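Local coordinates for protein aerobactin synthase IucC (Klebsiella pneumoniae, PDB 6CN7) that probably catalyses the ATP-dependent attachment of the second N-acetyl-N-hydroxylysine to N-citryl-N-acetyl-N-hydroxylysine, the step that yields the siderophore aerobactin, at residues F166-L171 with V222-W227; L218-H223 with L349-R354; F250-L255 with L263-R268. The protein carries 5 engineered substitutions. All blocks are in the same frame, centred on the assembly; numbering follows the deposited sequence.

Contact 1: residues F166-L171 with V222-W227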
loop_
_atom_site.group_PDB
_atom_site.type_symbol
_atom_site.label_atom_id
_atom_site.label_comp_id
_atom_site.label_asym_id
_atom_site.label_seq_id
_atom_site.Cartn_x
_atom_site.Cartn_y
_atom_site.Cartn_z
ATOM N N PHE A 166 1.396 15.562 -8.416
ATOM C CA PHE A 166 2.230 14.984 -7.373
ATOM C C PHE A 166 3.691 15.102 -7.773
ATOM O O PHE A 166 4.029 15.221 -8.954
ATOM C CB PHE A 166 1.858 13.521 -7.105
ATOM C CG PHE A 166 1.821 12.661 -8.343
ATOM C CD1 PHE A 166 0.667 12.571 -9.106
ATOM C CD2 PHE A 166 2.938 11.942 -8.741
ATOM C CE1 PHE A 166 0.628 11.779 -10.240
ATOM C CE2 PHE A 166 2.904 11.150 -9.875
ATOM C CZ PHE A 166 1.748 11.069 -10.624
ATOM N N ARG A 167 4.553 15.080 -6.762
ATOM C CA ARG A 167 5.990 15.039 -6.967
ATOM C C ARG A 167 6.454 13.600 -7.150
ATOM O O ARG A 167 5.775 12.645 -6.762
ATOM C CB ARG A 167 6.728 15.666 -5.783
ATOM C CG ARG A 167 6.648 17.177 -5.717
ATOM C CD ARG A 167 7.500 17.711 -4.579
ATOM N NE ARG A 167 7.450 19.167 -4.485
ATOM C CZ ARG A 167 8.033 19.873 -3.520
ATOM N NH1 ARG A 167 8.708 19.260 -2.556
ATOM N NH2 ARG A 167 7.935 21.195 -3.517
ATOM N N LEU A 168 7.632 13.455 -7.745
ATOM C CA LEU A 168 8.256 12.153 -7.897
ATOM C C LEU A 168 9.201 11.877 -6.736
ATOM O O LEU A 168 9.767 12.794 -6.133
ATOM C CB LEU A 168 9.028 12.074 -9.213
ATOM C CG LEU A 168 8.204 12.313 -10.477
ATOM C CD1 LEU A 168 9.105 12.282 -11.701
ATOM C CD2 LEU A 168 7.081 11.291 -10.597
ATOM N N HIS A 169 9.358 10.596 -6.426
ATOM C CA HIS A 169 10.354 10.142 -5.472
ATOM C C HIS A 169 11.666 9.884 -6.206
ATOM O O HIS A 169 11.673 9.474 -7.371
ATOM C CB HIS A 169 9.875 8.875 -4.766
ATOM C CG HIS A 169 10.660 8.525 -3.542
ATOM N ND1 HIS A 169 10.410 9.091 -2.311
ATOM C CD2 HIS A 169 11.684 7.660 -3.358
ATOM C CE1 HIS A 169 11.249 8.592 -1.421
ATOM N NE2 HIS A 169 12.032 7.721 -2.031
ATOM N N TRP A 170 12.780 10.133 -5.522
ATOM C CA TRP A 170 14.101 10.066 -6.137
ATOM C C TRP A 170 14.987 9.085 -5.385
ATOM O O TRP A 170 15.087 9.146 -4.154
ATOM C CB TRP A 170 14.752 11.449 -6.176
ATOM C CG TRP A 170 14.068 12.364 -7.131
ATOM C CD1 TRP A 170 13.034 13.209 -6.858
ATOM C CD2 TRP A 170 14.355 12.517 -8.525
ATOM N NE1 TRP A 170 12.661 13.884 -7.994
ATOM C CE2 TRP A 170 13.458 13.476 -9.033
ATOM C CE3 TRP A 170 15.286 11.938 -9.393
ATOM C CZ2 TRP A 170 13.464 13.869 -10.368
ATOM C CZ3 TRP A 170 15.291 12.330 -10.718
ATOM C CH2 TRP A 170 14.387 13.286 -11.193
ATOM N N LEU A 171 15.626 8.191 -6.131
ATOM C CA LEU A 171 16.578 7.230 -5.597
ATOM C C LEU A 171 17.972 7.531 -6.124
ATOM O O LEU A 171 18.157 8.287 -7.083
ATOM C CB LEU A 171 16.183 5.796 -5.972
ATOM C CG LEU A 171 14.856 5.255 -5.438
ATOM C CD1 LEU A 171 14.643 3.833 -5.932
ATOM C CD2 LEU A 171 14.820 5.309 -3.922
ATOM N N VAL A 222 11.155 7.872 -9.338
ATOM C CA VAL A 222 10.231 6.779 -9.063
ATOM C C VAL A 222 8.845 7.362 -8.835
ATOM O O VAL A 222 8.695 8.355 -8.115
ATOM C CB VAL A 222 10.669 5.952 -7.838
ATOM C CG1 VAL A 222 9.645 4.869 -7.523
ATOM C CG2 VAL A 222 12.043 5.336 -8.066
ATOM N N HIS A 223 7.840 6.750 -9.447
ATOM C CA HIS A 223 6.462 7.136 -9.189
ATOM C C HIS A 223 6.161 6.947 -7.704
ATOM O O HIS A 223 6.494 5.895 -7.141
ATOM C CB HIS A 223 5.515 6.289 -10.041
ATOM C CG HIS A 223 4.110 6.804 -10.093
ATOM N ND1 HIS A 223 3.258 6.761 -9.011
ATOM C CD2 HIS A 223 3.401 7.353 -11.108
ATOM C CE1 HIS A 223 2.088 7.271 -9.353
ATOM N NE2 HIS A 223 2.148 7.637 -10.621
ATOM N N PRO A 224 5.549 7.928 -7.031
ATOM C CA PRO A 224 5.341 7.777 -5.579
ATOM C C PRO A 224 4.547 6.535 -5.203
ATOM O O PRO A 224 4.824 5.919 -4.166
ATOM C CB PRO A 224 4.608 9.071 -5.191
ATOM C CG PRO A 224 4.072 9.623 -6.468
ATOM C CD PRO A 224 5.024 9.205 -7.537
ATOM N N TRP A 225 3.561 6.145 -6.014
ATOM C CA TRP A 225 2.845 4.901 -5.747
ATOM C C TRP A 225 3.782 3.706 -5.840
ATOM O O TRP A 225 3.745 2.809 -4.988
ATOM C CB TRP A 225 1.676 4.736 -6.718
ATOM C CG TRP A 225 0.797 3.568 -6.373
ATOM C CD1 TRP A 225 -0.343 3.593 -5.621
ATOM C CD2 TRP A 225 0.993 2.202 -6.757
ATOM N NE1 TRP A 225 -0.869 2.331 -5.514
ATOM C CE2 TRP A 225 -0.068 1.457 -6.203
ATOM C CE3 TRP A 225 1.962 1.535 -7.514
ATOM C CZ2 TRP A 225 -0.187 0.076 -6.383
ATOM C CZ3 TRP A 225 1.841 0.170 -7.691
ATOM C CH2 TRP A 225 0.774 -0.544 -7.129
ATOM N N GLN A 226 4.634 3.679 -6.868
ATOM C CA GLN A 226 5.604 2.598 -7.004
ATOM C C GLN A 226 6.523 2.531 -5.790
ATOM O O GLN A 226 6.798 1.443 -5.271
ATOM C CB GLN A 226 6.415 2.792 -8.286
ATOM C CG GLN A 226 7.360 1.645 -8.626
ATOM C CD GLN A 226 6.644 0.431 -9.180
ATOM O OE1 GLN A 226 5.415 0.362 -9.176
ATOM N NE2 GLN A 226 7.413 -0.536 -9.670
ATOM N N TRP A 227 7.010 3.684 -5.324
ATOM C CA TRP A 227 7.850 3.695 -4.129
ATOM C C TRP A 227 7.061 3.263 -2.901
ATOM O O TRP A 227 7.544 2.465 -2.088
ATOM C CB TRP A 227 8.438 5.085 -3.900
ATOM C CG TRP A 227 9.036 5.232 -2.535
ATOM C CD1 TRP A 227 8.517 5.926 -1.480
ATOM C CD2 TRP A 227 10.259 4.652 -2.071
ATOM N NE1 TRP A 227 9.346 5.819 -0.388
ATOM C CE2 TRP A 227 10.423 5.043 -0.726
ATOM C CE3 TRP A 227 11.233 3.844 -2.662
ATOM C CZ2 TRP A 227 11.522 4.653 0.034
ATOM C CZ3 TRP A 227 12.323 3.458 -1.907
ATOM C CH2 TRP A 227 12.460 3.862 -0.573
#

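Contact 2: residues L218-H223 with L349-R354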
loop_
_atom_site.group_PDB
_atom_site.type_symbol
_atom_site.label_atom_id
_atom_site.label_comp_id
_atom_site.label_asym_id
_atom_site.label_seq_id
_atom_site.Cartn_x
_atom_site.Cartn_y
_atom_site.Cartn_z
ATOM N N LEU A 218 23.856 7.561 -9.478
ATOM C CA LEU A 218 22.995 8.266 -10.414
ATOM C C LEU A 218 21.604 8.442 -9.823
ATOM O O LEU A 218 21.121 7.563 -9.105
ATOM C CB LEU A 218 22.880 7.511 -11.747
ATOM C CG LEU A 218 24.149 7.432 -12.594
ATOM C CD1 LEU A 218 23.871 6.649 -13.867
ATOM C CD2 LEU A 218 24.676 8.819 -12.923
ATOM N N PRO A 219 20.931 9.557 -10.115
ATOM C CA PRO A 219 19.543 9.712 -9.659
ATOM C C PRO A 219 18.574 8.905 -10.507
ATOM O O PRO A 219 18.653 8.888 -11.738
ATOM C CB PRO A 219 19.281 11.217 -9.810
ATOM C CG PRO A 219 20.614 11.842 -10.046
ATOM C CD PRO A 219 21.435 10.802 -10.715
ATOM N N LEU A 220 17.644 8.237 -9.829
ATOM C CA LEU A 220 16.574 7.495 -10.484
ATOM C C LEU A 220 15.236 8.004 -9.966
ATOM O O LEU A 220 14.953 7.857 -8.764
ATOM C CB LEU A 220 16.706 5.992 -10.227
ATOM C CG LEU A 220 15.575 5.119 -10.783
ATOM C CD1 LEU A 220 15.513 5.202 -12.301
ATOM C CD2 LEU A 220 15.734 3.677 -10.329
ATOM N N PRO A 221 14.391 8.614 -10.796
ATOM C CA PRO A 221 13.052 8.982 -10.327
ATOM C C PRO A 221 12.154 7.762 -10.211
ATOM O O PRO A 221 12.352 6.747 -10.884
ATOM C CB PRO A 221 12.549 9.947 -11.405
ATOM C CG PRO A 221 13.289 9.555 -12.628
ATOM C CD PRO A 221 14.643 9.094 -12.166
ATOM N N VAL A 222 11.155 7.872 -9.338
ATOM C CA VAL A 222 10.231 6.779 -9.063
ATOM C C VAL A 222 8.845 7.362 -8.835
ATOM O O VAL A 222 8.695 8.355 -8.115
ATOM C CB VAL A 222 10.669 5.952 -7.838
ATOM C CG1 VAL A 222 9.645 4.869 -7.523
ATOM C CG2 VAL A 222 12.043 5.336 -8.066
ATOM N N HIS A 223 7.840 6.750 -9.447
ATOM C CA HIS A 223 6.462 7.136 -9.189
ATOM C C HIS A 223 6.161 6.947 -7.704
ATOM O O HIS A 223 6.494 5.895 -7.141
ATOM C CB HIS A 223 5.515 6.289 -10.041
ATOM C CG HIS A 223 4.110 6.804 -10.093
ATOM N ND1 HIS A 223 3.258 6.761 -9.011
ATOM C CD2 HIS A 223 3.401 7.353 -11.108
ATOM C CE1 HIS A 223 2.088 7.271 -9.353
ATOM N NE2 HIS A 223 2.148 7.637 -10.621
ATOM N N LEU A 349 12.277 -0.956 -11.722
ATOM C CA LEU A 349 13.120 0.218 -11.524
ATOM C C LEU A 349 13.644 0.681 -12.875
ATOM O O LEU A 349 14.384 -0.051 -13.540
ATOM C CB LEU A 349 14.279 -0.090 -10.573
ATOM C CG LEU A 349 13.892 -0.321 -9.111
ATOM C CD1 LEU A 349 15.063 -0.888 -8.330
ATOM C CD2 LEU A 349 13.418 0.974 -8.480
ATOM N N GLY A 350 13.265 1.889 -13.270
ATOM C CA GLY A 350 13.683 2.428 -14.546
ATOM C C GLY A 350 12.943 3.714 -14.845
ATOM O O GLY A 350 12.055 4.138 -14.100
ATOM N N VAL A 351 13.329 4.328 -15.960
ATOM C CA VAL A 351 12.728 5.584 -16.396
ATOM C C VAL A 351 12.821 5.666 -17.912
ATOM O O VAL A 351 13.797 5.210 -18.513
ATOM C CB VAL A 351 13.410 6.802 -15.735
ATOM C CG1 VAL A 351 14.888 6.859 -16.106
ATOM C CG2 VAL A 351 12.700 8.095 -16.126
ATOM N N ILE A 352 11.796 6.255 -18.523
ATOM C CA ILE A 352 11.769 6.528 -19.954
ATOM C C ILE A 352 11.356 7.978 -20.144
ATOM O O ILE A 352 10.375 8.433 -19.545
ATOM C CB ILE A 352 10.802 5.589 -20.701
ATOM C CG1 ILE A 352 11.270 4.138 -20.579
ATOM C CG2 ILE A 352 10.686 5.995 -22.173
ATOM C CD1 ILE A 352 10.259 3.125 -21.080
ATOM N N TRP A 353 12.104 8.704 -20.970
ATOM C CA TRP A 353 11.790 10.086 -21.301
ATOM C C TRP A 353 11.203 10.141 -22.705
ATOM O O TRP A 353 11.783 9.593 -23.648
ATOM C CB TRP A 353 13.035 10.967 -21.203
ATOM C CG TRP A 353 13.569 11.071 -19.808
ATOM C CD1 TRP A 353 14.507 10.266 -19.227
ATOM C CD2 TRP A 353 13.193 12.032 -18.812
ATOM N NE1 TRP A 353 14.739 10.668 -17.932
ATOM C CE2 TRP A 353 13.945 11.749 -17.653
ATOM C CE3 TRP A 353 12.295 13.103 -18.789
ATOM C CZ2 TRP A 353 13.827 12.499 -16.485
ATOM C CZ3 TRP A 353 12.179 13.847 -17.626
ATOM C CH2 TRP A 353 12.940 13.541 -16.491
ATOM N N ARG A 354 10.050 10.792 -22.834
ATOM C CA ARG A 354 9.319 10.853 -24.089
ATOM C C ARG A 354 9.199 12.291 -24.567
ATOM O O ARG A 354 9.190 13.236 -23.772
ATOM C CB ARG A 354 7.917 10.261 -23.952
ATOM C CG ARG A 354 7.857 8.756 -24.081
ATOM C CD ARG A 354 6.416 8.314 -24.198
ATOM N NE ARG A 354 6.276 6.865 -24.266
ATOM C CZ ARG A 354 5.107 6.235 -24.246
ATOM N NH1 ARG A 354 5.064 4.911 -24.312
ATOM N NH2 ARG A 354 3.978 6.927 -24.154
HETATM O O HOH W 1 12.023 4.133 -11.337
#

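Contact 3: residues F250-L255 with L263-R268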
loop_
_atom_site.group_PDB
_atom_site.type_symbol
_atom_site.label_atom_id
_atom_site.label_comp_id
_atom_site.label_asym_id
_atom_site.label_seq_id
_atom_site.Cartn_x
_atom_site.Cartn_y
_atom_site.Cartn_z
ATOM N N PHE A 250 11.288 15.328 -4.677
ATOM C CA PHE A 250 11.845 16.604 -5.099
ATOM C C PHE A 250 11.223 17.009 -6.426
ATOM O O PHE A 250 10.756 16.169 -7.199
ATOM C CB PHE A 250 13.369 16.551 -5.273
ATOM C CG PHE A 250 14.124 16.205 -4.025
ATOM C CD1 PHE A 250 14.428 17.178 -3.088
ATOM C CD2 PHE A 250 14.558 14.910 -3.802
ATOM C CE1 PHE A 250 15.136 16.861 -1.944
ATOM C CE2 PHE A 250 15.265 14.587 -2.661
ATOM C CZ PHE A 250 15.556 15.564 -1.731
ATOM N N GLY A 251 11.232 18.311 -6.682
ATOM C CA GLY A 251 11.041 18.825 -8.020
ATOM C C GLY A 251 9.615 19.227 -8.331
ATOM O O GLY A 251 8.796 19.524 -7.457
ATOM N N ASP A 252 9.320 19.222 -9.628
ATOM C CA ASP A 252 8.069 19.740 -10.152
ATOM C C ASP A 252 6.917 18.779 -9.876
ATOM O O ASP A 252 7.103 17.630 -9.470
ATOM C CB ASP A 252 8.191 19.988 -11.655
ATOM C CG ASP A 252 9.163 21.103 -11.981
ATOM O OD1 ASP A 252 9.383 21.971 -11.110
ATOM O OD2 ASP A 252 9.710 21.108 -13.103
ATOM N N LEU A 253 5.706 19.277 -10.115
ATOM C CA LEU A 253 4.488 18.497 -9.965
ATOM C C LEU A 253 4.112 17.875 -11.301
ATOM O O LEU A 253 4.178 18.531 -12.345
ATOM C CB LEU A 253 3.351 19.383 -9.455
ATOM C CG LEU A 253 3.520 19.974 -8.055
ATOM C CD1 LEU A 253 2.397 20.958 -7.749
ATOM C CD2 LEU A 253 3.557 18.872 -7.009
ATOM N N TRP A 254 3.712 16.608 -11.264
ATOM C CA TRP A 254 3.433 15.846 -12.472
ATOM C C TRP A 254 1.965 15.443 -12.516
ATOM O O TRP A 254 1.309 15.304 -11.481
ATOM C CB TRP A 254 4.323 14.601 -12.551
ATOM C CG TRP A 254 5.769 14.935 -12.762
ATOM C CD1 TRP A 254 6.690 15.226 -11.801
ATOM C CD2 TRP A 254 6.456 15.025 -14.016
ATOM N NE1 TRP A 254 7.909 15.486 -12.375
ATOM C CE2 TRP A 254 7.792 15.369 -13.735
ATOM C CE3 TRP A 254 6.072 14.844 -15.347
ATOM C CZ2 TRP A 254 8.745 15.537 -14.735
ATOM C CZ3 TRP A 254 7.018 15.012 -16.339
ATOM C CH2 TRP A 254 8.340 15.354 -16.028
ATOM N N LEU A 255 1.466 15.241 -13.732
ATOM C CA LEU A 255 0.061 14.959 -13.984
ATOM C C LEU A 255 -0.030 13.706 -14.841
ATOM O O LEU A 255 0.699 13.573 -15.829
ATOM C CB LEU A 255 -0.608 16.146 -14.682
ATOM C CG LEU A 255 -2.057 16.005 -15.136
ATOM C CD1 LEU A 255 -2.990 15.968 -13.940
ATOM C CD2 LEU A 255 -2.412 17.149 -16.067
ATOM N N LEU A 263 3.609 10.611 -17.589
ATOM C CA LEU A 263 3.200 11.801 -16.858
ATOM C C LEU A 263 3.591 13.061 -17.621
ATOM O O LEU A 263 4.621 13.105 -18.300
ATOM C CB LEU A 263 3.840 11.836 -15.466
ATOM C CG LEU A 263 3.817 10.536 -14.661
ATOM C CD1 LEU A 263 4.596 10.719 -13.370
ATOM C CD2 LEU A 263 2.392 10.094 -14.374
ATOM N N THR A 264 2.755 14.088 -17.492
ATOM C CA THR A 264 3.021 15.404 -18.053
ATOM C C THR A 264 3.424 16.355 -16.935
ATOM O O THR A 264 2.858 16.314 -15.837
ATOM C CB THR A 264 1.792 15.948 -18.786
ATOM O OG1 THR A 264 1.440 15.063 -19.856
ATOM C CG2 THR A 264 2.066 17.336 -19.357
ATOM N N ASN A 265 4.407 17.208 -17.214
ATOM C CA ASN A 265 4.870 18.180 -16.231
ATOM C C ASN A 265 3.877 19.335 -16.166
ATOM O O ASN A 265 3.664 20.035 -17.163
ATOM C CB ASN A 265 6.265 18.685 -16.593
ATOM C CG ASN A 265 6.912 19.468 -15.468
ATOM O OD1 ASN A 265 6.248 20.220 -14.755
ATOM N ND2 ASN A 265 8.215 19.290 -15.298
ATOM N N ALA A 266 3.270 19.534 -14.995
ATOM C CA ALA A 266 2.282 20.589 -14.815
ATOM C C ALA A 266 2.880 21.886 -14.293
ATOM O O ALA A 266 2.238 22.936 -14.411
ATOM C CB ALA A 266 1.182 20.122 -13.857
ATOM N N SER A 267 4.085 21.843 -13.724
ATOM C CA SER A 267 4.707 23.050 -13.190
ATOM C C SER A 267 5.413 23.850 -14.278
ATOM O O SER A 267 5.322 25.082 -14.301
ATOM C CB SER A 267 5.699 22.683 -12.085
ATOM O OG SER A 267 5.071 21.975 -11.032
ATOM N N ARG A 268 6.117 23.172 -15.183
ATOM C CA ARG A 268 6.918 23.836 -16.205
ATOM C C ARG A 268 6.808 23.049 -17.502
ATOM O O ARG A 268 7.192 21.877 -17.552
ATOM C CB ARG A 268 8.379 23.951 -15.761
ATOM C CG ARG A 268 8.568 24.644 -14.415
ATOM C CD ARG A 268 10.043 24.754 -14.068
ATOM N NE ARG A 268 10.701 23.450 -14.081
ATOM C CZ ARG A 268 11.983 23.253 -14.361
ATOM N NH1 ARG A 268 12.775 24.276 -14.671
ATOM N NH2 ARG A 268 12.480 22.022 -14.343
#

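Contact 1: residues F166-L171 with V222-W227
His169 and Trp227 both hold CG anti to the backbone N (chi1 -166° and 167°), and from these positions their rings lie one over the other. The planes are only 12° apart. The imidazole sits over the five-membered ring of the indole in a face-to-face stack, with the centroids 3.6 Å apart. His169 NE2 comes closest, 3.4 Å from Trp227 CE2. His169 NE2 and Trp227 NE1 both have hydrogen-bond partners outside the segments: Ser246 OG and Glu153 OE1 of the second subunit. The stack therefore lies close to the dimer partner. Leu171 CD2 lies at the edge of the His169 ring, in its plane, and meets the indole obliquely, 3.7 Å from Trp227 CZ3. Its other methyl, CD1, meets Val222 CG2.

Beside the stack, the backbones of His169 and Val222 pair. His169 N bonds to Val222 O at 2.9 Å, and Val222 N returns a bond to His169 O at 2.6 Å. This is an antiparallel hydrogen-bonded pair, with both side chains on one face of the sheet.

Phe166 closes the far end. Its CD2 presses on Pro224 CG at 3.4 Å. Its CZ and CE2 lie near His223 NE2, and CE2 stands over one face of the imidazole, toward the rim. Tyr158 meets both of these rings edge-to-face. Trp225 N lies in the plane of the His223 ring and donates to ND1 at 3.1 Å, which holds the imidazole at its edge. His223 is thus the N-cap of helix 224-234, and the whole is a strand-to-helix junction at which one antiparallel strand pair ends and the helix begins.

Contact 2: residues L218-H223 with L349-R354
Leu349 opens the second segment by meeting Leu220. It is the first residue to leave helical geometry after helix 344-348. Its CG lies anti to the carbonyl carbon (chi1 -70°), and the branch CD2 ends 4.0 Å from Leu220 CD2. CB of Leu349 touches the same methyl. The two side chains cross at about a right angle. Leu349 also touches Leu171 and Ile231.

Gly350 follows. The other branch of Leu220, CD1, lies against its backbone, 3.9 Å from Gly350 C. The leucine thus spreads its two methyls over two successive residues. Polar contact comes through one water. It donates to Pro221 O at 2.7 Å and to Gly350 O at 2.8 Å, bridging two carbonyls that could not bond to each other directly. No direct hydrogen bond joins the segments.

The side chain of Val351 starts toward the other strand. CG2 is anti to the backbone N and touches Pro221 CG at 3.8 Å. CG1 takes the position between N and the carbonyl carbon (chi1 61°) and meets Leu220 CD1 at 4.2 Å. Both methyls therefore have a partner. Ile274 of strand 272-275 backs both Val351 and Pro221.

Strands 218-222 and 350-354 run nearly perpendicular, at 83°, with their axes 6.7 Å apart at closest approach. The pair is not a ladder. Across the two segments the contact is made by apolar side chains and one bridging water, as where two distant strands of one curled antiparallel sheet are folded across each other.

Contact 3: residues F250-L255 with L263-R268
Asp252 and Arg268 cross at about a right angle, with the carboxylate and guanidinium planes 62° apart. Asp252 OD2 nevertheless lies at the edge of the guanidinium, near its plane. Arg268 NE reaches this oxygen on its syn side at 2.7 Å, forming a salt bridge, and NH2 adds a weak bond. The bend of the arginine chain at chi3 (-56°) places NE for this contact. NH2 also bonds to the carbonyl of Ala193. Asn265 ND2 approaches the same oxygen on its anti side, at 3.2 Å, in an almost straight bond that stays in the amide plane. Two full bonds and a weak one thus grip one carboxylate oxygen, which probably favours the charged form of Asp252.

Asn265 uses its other end differently. OD1 accepts from Ser267 N at 2.9 Å, nearly along the C=O axis, in an Asx turn. Arg268 N reaches the same oxygen from above the carbonyl plane. These bonds accompany the turn of the chain at the end of strand 263-265.

The two segments form a beta hairpin, strands 252-256 and 262-265. Leu255 and Thr264 are a hydrogen-bonded pair, with both backbone bonds at 2.7 Å. Trp254 and Asn265 are the non-hydrogen-bonded pair beside it. On their side of the sheet the indole and amide planes are 43° apart. Asn265 CB lies over the face of the Trp254 six-membered ring, 4.0 Å from its centroid, in a CH-pi contact. Trp254 CE3 also touches Leu263 CB. Just past the end of strand 263-265, Ala266 N bonds to Leu253 O. Ser267 OG then accepts from Leu253 N at 2.9 Å, so a side-chain hydroxyl takes the place of a backbone partner.

Overall arrangement
All three contacts reach the same curled antiparallel sheet of the IucA/IucC family region. Strand 165-174, in contact 1, is a neighbour of strand 217-222 (contact 2) and of strand 252-256 (contact 3). Leu171 N probably bonds to Leu220 O (2.7 Å), linking contact 1 to contact 2. Elsewhere along the strand Phe166 O probably bonds to Trp254 N (2.7 Å), linking contact 1 to contact 3. The centres of contacts 1 and 2 are about 9 Å apart, and they share Val222 and His223. Contacts 1 and 3 have centres about 12 Å apart. Contacts 2 and 3 are about 14 Å apart between centres and touch lightly where His223 CD2 meets Leu263 CD1 (4.2 Å).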